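PDB 1Y63: Lmaj004144AAA protein from Leishmania major, which probably catalyses reversible phosphate transfer between ATP and AMP as an AK6-type adenylate kinase, and probably also hydrolyses ATP during 40S ribosome maturation. Local coordinates for residues 17-22 / 129-134; 107-110 / 116-119; 155-158 / 162-165. All coordinates share one frame; numbering follows the deposited sequence.

Contact 1: residues 17-22 / 129-134; sequences GTPGTG and AENMEA. With ADP (adenosine-5'-diphosphate), chain Q.
Pro19 meets the side-chain amide of Asn131, and the two side chains run at about a right angle to each other. The amide oxygen is the closer end, with Asn131 OD1 3.5 Å from Pro19 CG, while Asn131 ND2 lies 3.7 Å from Pro19 CB. Beside it, Thr18 points its methyl at a helix carbonyl, with CG2 3.4 Å from Asn131 O. Rotation of Thr18 about chi1 (-50°) sets CG2 anti to the backbone N, which leaves OG1 anti to the carbonyl carbon, where a water and Glu135 meet it. The hydroxyl is hydrogen-bonded to the carboxylate of Glu135, its main polar partner, on the same helix 125-136. It also accepts from the water (Thr18 OG1 to water O, 2.7 Å), which donates in turn to Ala134 O at 2.8 Å.

Behind this shell stands the loop itself, the glycine-rich P-loop (Walker A) between strand 12-16 and helix 23-33. A type II turn from Thr18 to Thr21 closes with Thr21 N on Thr18 O, and Thr21 OG1 donates to the same oxygen at 2.7 Å, in the carbonyl plane with a C=O...O angle of 145°; two donors thus grip one acceptor. Gly20, with the positive phi usual for the third residue of such a turn, presents its N to ADP O1B at 2.9 Å (N-H...O 156°), and Gly22 N reaches ADP O2B at 3.0 Å. Lys23 NZ also binds the ADP.

The Asn131 side chain comes close to a bound manganese ion, and its helix begins within the predicted LID. The loop therefore spends the N-H groups of Gly20 and Gly22 on the β-phosphate and that of Thr21 on its own turn, and meets the helix through carbon atoms, a water and Glu135.

Contact 2: residues 107-110 / 116-119; sequences LHTS and ERLT. With ADP (adenosine-5'-diphosphate), chain Q.
The adenine side of the ADP pocket is where Thr109, just past the end of strand 103-108, meets Arg117 of helix 111-120, the helix that follows directly in the chain. The Arg117 guanidinium lies between protein and nucleotide. On one face, Thr109 CG2 sits 3.7 Å above the plane, displaced toward its rim; on the opposite face is the base, with ADP C4 3.3 Å above the plane, also off centre. The guanidinium and adenine planes are about 20° apart, so the two flat groups face each other nearly parallel. NH2 approaches closest, 3.3 Å from ADP C5 and 3.4 Å from ADP C6. Further back, Arg117 CD is 3.4 Å from ADP O4', so the aliphatic stem runs past the ribose.

Thr109 turns its methyl, anti to the backbone N, onto this face. Its hydroxyl is also near, with OG1 3.3 Å from Arg117 NH1, but the angle is too poor for a hydrogen bond. The straight chain of Arg117 (chi2 -180°, chi3 -175°) carries the charged group from the helix across to the base. Its polar ends are held by backbone carbonyls: Gly20 O receives NH1 and Asn158 O receives NH2, tying the group to both the phosphate loop and the residue just after strand 153-157.

The carbonyl bonds at its rim and the methyl on its far face fix the group's rotation against the adenine face. The delocalised positive charge lies against the purine, which would probably favour the base through dispersion and electrostatics together.

Contact 3: residues 155-158 / 162-165; sequences VREN and EQMA. With ADP (adenosine-5'-diphosphate), chain Q.
The carbonyl oxygen of Glu157 lies over one face of the Gln163 amide, with Glu157 O 3.8 Å from Gln163 CD. At one corner of that amide, Gln163 NE2 is 3.9 Å from Glu157 CG, beside the glutamate stem; at the other, Gln163 OE1 stands 3.7 Å from Asn158 C and accepts a hydrogen bond from Asp159 N. The carboxylate plane is turned 72° from the amide, and its OE2 is bonded to Ser110 OG. This is a strand-loop-helix unit: strand 153-157, an edge strand of the parallel sheet of this P-loop NTPase fold, leads through a short loop into helix 161-178, and Gln163 reaches back to hold that loop.

Asn158 supplies the other flat group. With CG anti to the backbone N (chi1 -160°), its amide swings toward both helix and nucleotide. OD1 lies 3.3 Å from ADP N6, and ND2 donates to Thr21 O, which fixes the turn of the amide and joins the base pocket to the phosphate loop. Asn158 OD1 also sits 3.5 Å from Met164 CA, and Met164 CB is 3.5 Å from ADP N6; in the conformer described, sulfur and methyl lie near N6 and N7.

Farther from the nucleotide, Arg156, whose NE is bonded to Thr167 OG1, gives a weak bond from NH2 to a water at 2.9 Å, and that water donates to Gln163 O, also at 2.9 Å.

All three contacts touch the one ADP, each at a different place: contact 1 beside the diphosphate, contact 2 on a face of the base, contact 3 around the exocyclic amine. Contact 2 is the buried one, whereas contacts 1 and 3 are partly buried, and each of those two includes a water bridge. Contacts 2 and 3 share the sheet through adjacent strands 103-108 and 153-157, joined by a probable hydrogen bond between His108 O and Asn158 N, 2.7 Å apart. Contact 1 instead sets the phosphate loop against helix 125-136. Their chemistry follows place: backbone amides on phosphate, a charged plane on a purine, and side-chain amides at a strand end.

Contact 1: residues 17-22 / 129-134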
# COMPACT_ATOMS: atom_id res chain seq x y z
N GLY A 17 2.88 1.01 -3.93
CA GLY A 17 2.93 1.38 -5.33
C GLY A 17 2.77 2.87 -5.49
O GLY A 17 2.24 3.56 -4.62
N THR A 18 3.24 3.37 -6.62
CA THR A 18 3.09 4.77 -6.97
C THR A 18 1.64 5.24 -6.87
O THR A 18 0.69 4.47 -7.15
CB THR A 18 3.54 4.95 -8.43
OG1 THR A 18 4.82 4.37 -8.61
CG2 THR A 18 3.60 6.39 -8.82
N PRO A 19 1.43 6.51 -6.44
CA PRO A 19 0.09 7.07 -6.56
C PRO A 19 -0.51 6.82 -7.96
O PRO A 19 0.16 7.02 -8.98
CB PRO A 19 0.33 8.56 -6.31
CG PRO A 19 1.48 8.57 -5.35
CD PRO A 19 2.38 7.49 -5.85
N GLY A 20 -1.74 6.35 -7.96
CA GLY A 20 -2.51 6.08 -9.16
C GLY A 20 -2.45 4.62 -9.64
O GLY A 20 -3.17 4.28 -10.58
N THR A 21 -1.61 3.78 -9.03
CA THR A 21 -1.50 2.37 -9.43
C THR A 21 -2.66 1.45 -9.04
O THR A 21 -2.78 0.33 -9.55
CB THR A 21 -0.17 1.73 -8.95
OG1 THR A 21 -0.03 1.91 -7.53
CG2 THR A 21 0.99 2.37 -9.69
N GLY A 22 -3.49 1.91 -8.10
CA GLY A 22 -4.70 1.18 -7.71
C GLY A 22 -4.75 0.65 -6.31
O GLY A 22 -5.52 -0.28 -6.05
N ALA A 129 3.53 14.52 -13.31
CA ALA A 129 4.83 14.18 -13.90
C ALA A 129 5.79 13.54 -12.92
O ALA A 129 6.53 12.61 -13.27
CB ALA A 129 5.47 15.43 -14.47
N GLU A 130 5.83 14.05 -11.69
CA GLU A 130 6.63 13.46 -10.62
C GLU A 130 6.26 12.01 -10.35
O GLU A 130 7.13 11.14 -10.19
CB GLU A 130 6.46 14.27 -9.34
CG GLU A 130 7.20 15.58 -9.32
CD GLU A 130 6.69 16.49 -8.23
OE1 GLU A 130 6.41 15.98 -7.12
OE2 GLU A 130 6.58 17.71 -8.47
N ASN A 131 4.96 11.73 -10.32
CA ASN A 131 4.51 10.37 -10.11
C ASN A 131 4.81 9.48 -11.30
O ASN A 131 5.18 8.33 -11.13
CB ASN A 131 3.03 10.33 -9.74
CG ASN A 131 2.75 10.83 -8.35
OD1 ASN A 131 3.49 10.52 -7.40
ND2 ASN A 131 1.64 11.52 -8.19
N MET A 132 4.67 9.99 -12.51
CA MET A 132 5.02 9.20 -13.68
C MET A 132 6.49 8.81 -13.68
O MET A 132 6.83 7.68 -14.03
CB MET A 132 4.73 10.02 -14.95
CG MET A 132 3.27 10.35 -15.17
SD MET A 132 2.28 8.89 -15.50
CE MET A 132 2.96 8.38 -17.05
N GLU A 133 7.36 9.75 -13.30
CA GLU A 133 8.79 9.48 -13.24
C GLU A 133 9.07 8.45 -12.13
O GLU A 133 9.87 7.54 -12.32
CB GLU A 133 9.54 10.79 -12.99
CG GLU A 133 11.05 10.66 -12.87
CD GLU A 133 11.74 10.15 -14.10
OE1 GLU A 133 11.07 9.90 -15.14
OE2 GLU A 133 12.97 10.00 -14.03
N ALA A 134 8.39 8.58 -11.00
CA ALA A 134 8.59 7.61 -9.88
C ALA A 134 8.24 6.19 -10.31
O ALA A 134 8.92 5.22 -9.94
CB ALA A 134 7.79 8.01 -8.68
PB ADP Q . -4.05 4.77 -5.56
O1B ADP Q . -3.60 6.20 -5.76
O2B ADP Q . -2.89 3.82 -5.81
O3B ADP Q . -4.79 4.51 -4.26
PA ADP Q . -6.66 4.29 -6.74
O1A ADP Q . -7.11 2.99 -6.11
O2A ADP Q . -7.22 5.57 -6.12
O3A ADP Q . -5.08 4.39 -6.79
O5' ADP Q . -6.99 4.28 -8.31
C5' ADP Q . -7.35 5.50 -8.95
C4' ADP Q . -8.36 5.12 -10.01
O4' ADP Q . -7.77 4.19 -10.91
C3' ADP Q . -9.59 4.42 -9.47
O3' ADP Q . -10.57 5.31 -8.95
C2' ADP Q . -10.07 3.68 -10.70
O2' ADP Q . -10.69 4.58 -11.61
C1' ADP Q . -8.77 3.28 -11.35
N9 ADP Q . -8.27 1.92 -11.07
C8 ADP Q . -7.57 1.46 -9.98
N7 ADP Q . -7.22 0.16 -10.14
C5 ADP Q . -7.69 -0.21 -11.38
C6 ADP Q . -7.64 -1.44 -12.16
N6 ADP Q . -7.02 -2.53 -11.67
N1 ADP Q . -8.24 -1.41 -13.37
C2 ADP Q . -8.84 -0.29 -13.84
N3 ADP Q . -8.94 0.90 -13.20
C4 ADP Q . -8.37 0.96 -11.97
O HOH W 1 7.44 3.80 -8.03

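Contact 2: residues 107-110 / 116-119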
# COMPACT_ATOMS: atom_id res chain seq x y z
N LEU A 107 2.07 -2.71 -6.67
CA LEU A 107 1.33 -2.52 -7.89
C LEU A 107 2.11 -1.67 -8.88
O LEU A 107 2.73 -0.69 -8.51
CB LEU A 107 -0.03 -1.87 -7.62
CG LEU A 107 -0.92 -2.57 -6.58
CD1 LEU A 107 -2.26 -1.86 -6.41
CD2 LEU A 107 -1.10 -3.99 -6.98
N HIS A 108 2.07 -2.11 -10.14
CA HIS A 108 2.58 -1.35 -11.28
C HIS A 108 1.49 -1.05 -12.26
O HIS A 108 0.49 -1.77 -12.34
CB HIS A 108 3.68 -2.16 -11.97
CG HIS A 108 4.99 -2.13 -11.25
ND1 HIS A 108 5.70 -0.96 -11.08
CD2 HIS A 108 5.73 -3.11 -10.70
CE1 HIS A 108 6.83 -1.23 -10.44
NE2 HIS A 108 6.88 -2.53 -10.21
N THR A 109 1.66 0.02 -13.04
CA THR A 109 0.68 0.39 -14.04
C THR A 109 1.46 0.94 -15.25
O THR A 109 2.44 1.68 -15.07
CB THR A 109 -0.29 1.46 -13.47
OG1 THR A 109 -0.94 0.94 -12.29
CG2 THR A 109 -1.36 1.85 -14.42
N SER A 110 1.05 0.56 -16.45
CA SER A 110 1.68 1.06 -17.67
C SER A 110 1.60 2.57 -17.70
O SER A 110 0.67 3.16 -17.18
CB SER A 110 1.00 0.47 -18.90
OG SER A 110 1.10 -0.96 -18.89
N GLU A 116 -3.45 8.62 -17.44
CA GLU A 116 -4.88 8.90 -17.53
C GLU A 116 -5.54 8.91 -16.16
O GLU A 116 -6.35 9.77 -15.84
CB GLU A 116 -5.54 7.91 -18.49
CG GLU A 116 -5.08 8.08 -19.93
CD GLU A 116 -5.49 6.93 -20.86
OE1 GLU A 116 -5.89 5.85 -20.37
OE2 GLU A 116 -5.40 7.12 -22.10
N ARG A 117 -5.18 7.94 -15.32
CA ARG A 117 -5.70 7.89 -13.97
C ARG A 117 -5.37 9.14 -13.18
O ARG A 117 -6.19 9.68 -12.45
CB ARG A 117 -5.15 6.68 -13.23
CG ARG A 117 -5.67 5.37 -13.73
CD ARG A 117 -5.08 4.24 -12.94
NE ARG A 117 -5.48 2.93 -13.48
CZ ARG A 117 -5.03 1.77 -13.00
NH1 ARG A 117 -4.16 1.74 -11.99
NH2 ARG A 117 -5.38 0.63 -13.58
N LEU A 118 -4.12 9.59 -13.29
CA LEU A 118 -3.68 10.76 -12.56
C LEU A 118 -4.36 12.04 -13.06
O LEU A 118 -4.59 12.96 -12.28
CB LEU A 118 -2.15 10.84 -12.60
CG LEU A 118 -1.40 9.74 -11.85
CD1 LEU A 118 0.10 9.82 -12.19
CD2 LEU A 118 -1.66 9.81 -10.34
N THR A 119 -4.71 12.07 -14.33
CA THR A 119 -5.41 13.20 -14.92
C THR A 119 -6.85 13.23 -14.43
O THR A 119 -7.33 14.25 -13.98
CB THR A 119 -5.44 13.08 -16.43
OG1 THR A 119 -4.12 12.93 -16.93
CG2 THR A 119 -6.09 14.30 -17.04
PB ADP Q . -4.05 4.77 -5.56
O1B ADP Q . -3.60 6.20 -5.76
O2B ADP Q . -2.89 3.82 -5.81
O3B ADP Q . -4.79 4.51 -4.26
PA ADP Q . -6.66 4.29 -6.74
O1A ADP Q . -7.11 2.99 -6.11
O2A ADP Q . -7.22 5.57 -6.12
O3A ADP Q . -5.08 4.39 -6.79
O5' ADP Q . -6.99 4.28 -8.31
C5' ADP Q . -7.35 5.50 -8.95
C4' ADP Q . -8.36 5.12 -10.01
O4' ADP Q . -7.77 4.19 -10.91
C3' ADP Q . -9.59 4.42 -9.47
O3' ADP Q . -10.57 5.31 -8.95
C2' ADP Q . -10.07 3.68 -10.70
O2' ADP Q . -10.69 4.58 -11.61
C1' ADP Q . -8.77 3.28 -11.35
N9 ADP Q . -8.27 1.92 -11.07
C8 ADP Q . -7.57 1.46 -9.98
N7 ADP Q . -7.22 0.16 -10.14
C5 ADP Q . -7.69 -0.21 -11.38
C6 ADP Q . -7.64 -1.44 -12.16
N6 ADP Q . -7.02 -2.53 -11.67
N1 ADP Q . -8.24 -1.41 -13.37
C2 ADP Q . -8.84 -0.29 -13.84
N3 ADP Q . -8.94 0.90 -13.20
C4 ADP Q . -8.37 0.96 -11.97

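Contact 3: residues 155-158 / 162-165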
# COMPACT_ATOMS: atom_id res chain seq x y z
N VAL A 155 4.67 -8.73 -6.75
CA VAL A 155 4.60 -7.55 -7.59
C VAL A 155 3.64 -7.88 -8.72
O VAL A 155 3.73 -8.97 -9.30
CB VAL A 155 5.98 -7.19 -8.16
CG1 VAL A 155 5.92 -6.02 -9.07
CG2 VAL A 155 6.96 -6.92 -7.02
N ARG A 156 2.73 -6.97 -9.03
CA ARG A 156 1.65 -7.26 -9.98
C ARG A 156 1.34 -6.10 -10.88
O ARG A 156 1.22 -4.97 -10.43
CB ARG A 156 0.39 -7.69 -9.26
CG ARG A 156 0.54 -8.85 -8.31
CD ARG A 156 0.66 -10.18 -9.02
NE ARG A 156 -0.60 -10.64 -9.59
CZ ARG A 156 -0.83 -11.83 -10.12
NH1 ARG A 156 0.11 -12.78 -10.16
NH2 ARG A 156 -2.02 -12.11 -10.65
N GLU A 157 1.23 -6.37 -12.17
CA GLU A 157 0.71 -5.38 -13.10
C GLU A 157 -0.75 -5.17 -12.76
O GLU A 157 -1.47 -6.14 -12.51
CB GLU A 157 0.87 -5.89 -14.54
CG GLU A 157 0.60 -4.80 -15.58
CD GLU A 157 1.65 -3.67 -15.56
OE1 GLU A 157 2.71 -3.80 -14.90
OE2 GLU A 157 1.43 -2.64 -16.24
N ASN A 158 -1.17 -3.91 -12.74
CA ASN A 158 -2.52 -3.57 -12.31
C ASN A 158 -3.14 -2.52 -13.22
O ASN A 158 -3.50 -1.45 -12.77
CB ASN A 158 -2.51 -3.06 -10.86
CG ASN A 158 -3.86 -3.14 -10.19
OD1 ASN A 158 -4.54 -4.18 -10.29
ND2 ASN A 158 -4.27 -2.06 -9.51
N GLU A 162 -9.71 -6.94 -14.56
CA GLU A 162 -9.40 -8.36 -14.63
C GLU A 162 -8.11 -8.67 -13.91
O GLU A 162 -8.03 -9.66 -13.18
CB GLU A 162 -9.34 -8.84 -16.09
CG GLU A 162 -8.82 -10.24 -16.30
CD GLU A 162 -8.74 -10.60 -17.77
OE1 GLU A 162 -9.79 -10.51 -18.44
OE2 GLU A 162 -7.64 -10.95 -18.25
N GLN A 163 -7.09 -7.83 -14.12
CA GLN A 163 -5.85 -7.98 -13.40
C GLN A 163 -6.03 -7.82 -11.91
O GLN A 163 -5.54 -8.63 -11.13
CB GLN A 163 -4.79 -7.04 -13.92
CG GLN A 163 -4.26 -7.52 -15.25
CD GLN A 163 -3.26 -6.56 -15.84
OE1 GLN A 163 -3.32 -5.36 -15.58
NE2 GLN A 163 -2.32 -7.10 -16.62
N MET A 164 -6.77 -6.79 -11.49
CA MET A 164 -7.02 -6.59 -10.07
C MET A 164 -7.67 -7.80 -9.44
O MET A 164 -7.26 -8.23 -8.38
CB MET A 164 -7.90 -5.34 -9.84
CG MET A 164 -7.97 -4.94 -8.36
SD MET A 164 -8.04 -3.16 -8.06
CE MET A 164 -9.64 -2.85 -8.81
N ALA A 165 -8.70 -8.34 -10.10
CA ALA A 165 -9.43 -9.47 -9.55
C ALA A 165 -8.55 -10.70 -9.43
O ALA A 165 -8.62 -11.43 -8.45
CB ALA A 165 -10.67 -9.75 -10.37
PB ADP Q . -4.05 4.77 -5.56
O1B ADP Q . -3.60 6.20 -5.76
O2B ADP Q . -2.89 3.82 -5.81
O3B ADP Q . -4.79 4.51 -4.26
PA ADP Q . -6.66 4.29 -6.74
O1A ADP Q . -7.11 2.99 -6.11
O2A ADP Q . -7.22 5.57 -6.12
O3A ADP Q . -5.08 4.39 -6.79
O5' ADP Q . -6.99 4.28 -8.31
C5' ADP Q . -7.35 5.50 -8.95
C4' ADP Q . -8.36 5.12 -10.01
O4' ADP Q . -7.77 4.19 -10.91
C3' ADP Q . -9.59 4.42 -9.47
O3' ADP Q . -10.57 5.31 -8.95
C2' ADP Q . -10.07 3.68 -10.70
O2' ADP Q . -10.69 4.58 -11.61
C1' ADP Q . -8.77 3.28 -11.35
N9 ADP Q . -8.27 1.92 -11.07
C8 ADP Q . -7.57 1.46 -9.98
N7 ADP Q . -7.22 0.16 -10.14
C5 ADP Q . -7.69 -0.21 -11.38
C6 ADP Q . -7.64 -1.44 -12.16
N6 ADP Q . -7.02 -2.53 -11.67
N1 ADP Q . -8.24 -1.41 -13.37
C2 ADP Q . -8.84 -0.29 -13.84
N3 ADP Q . -8.94 0.90 -13.20
C4 ADP Q . -8.37 0.96 -11.97
O HOH W 2 -3.37 -10.12 -12.32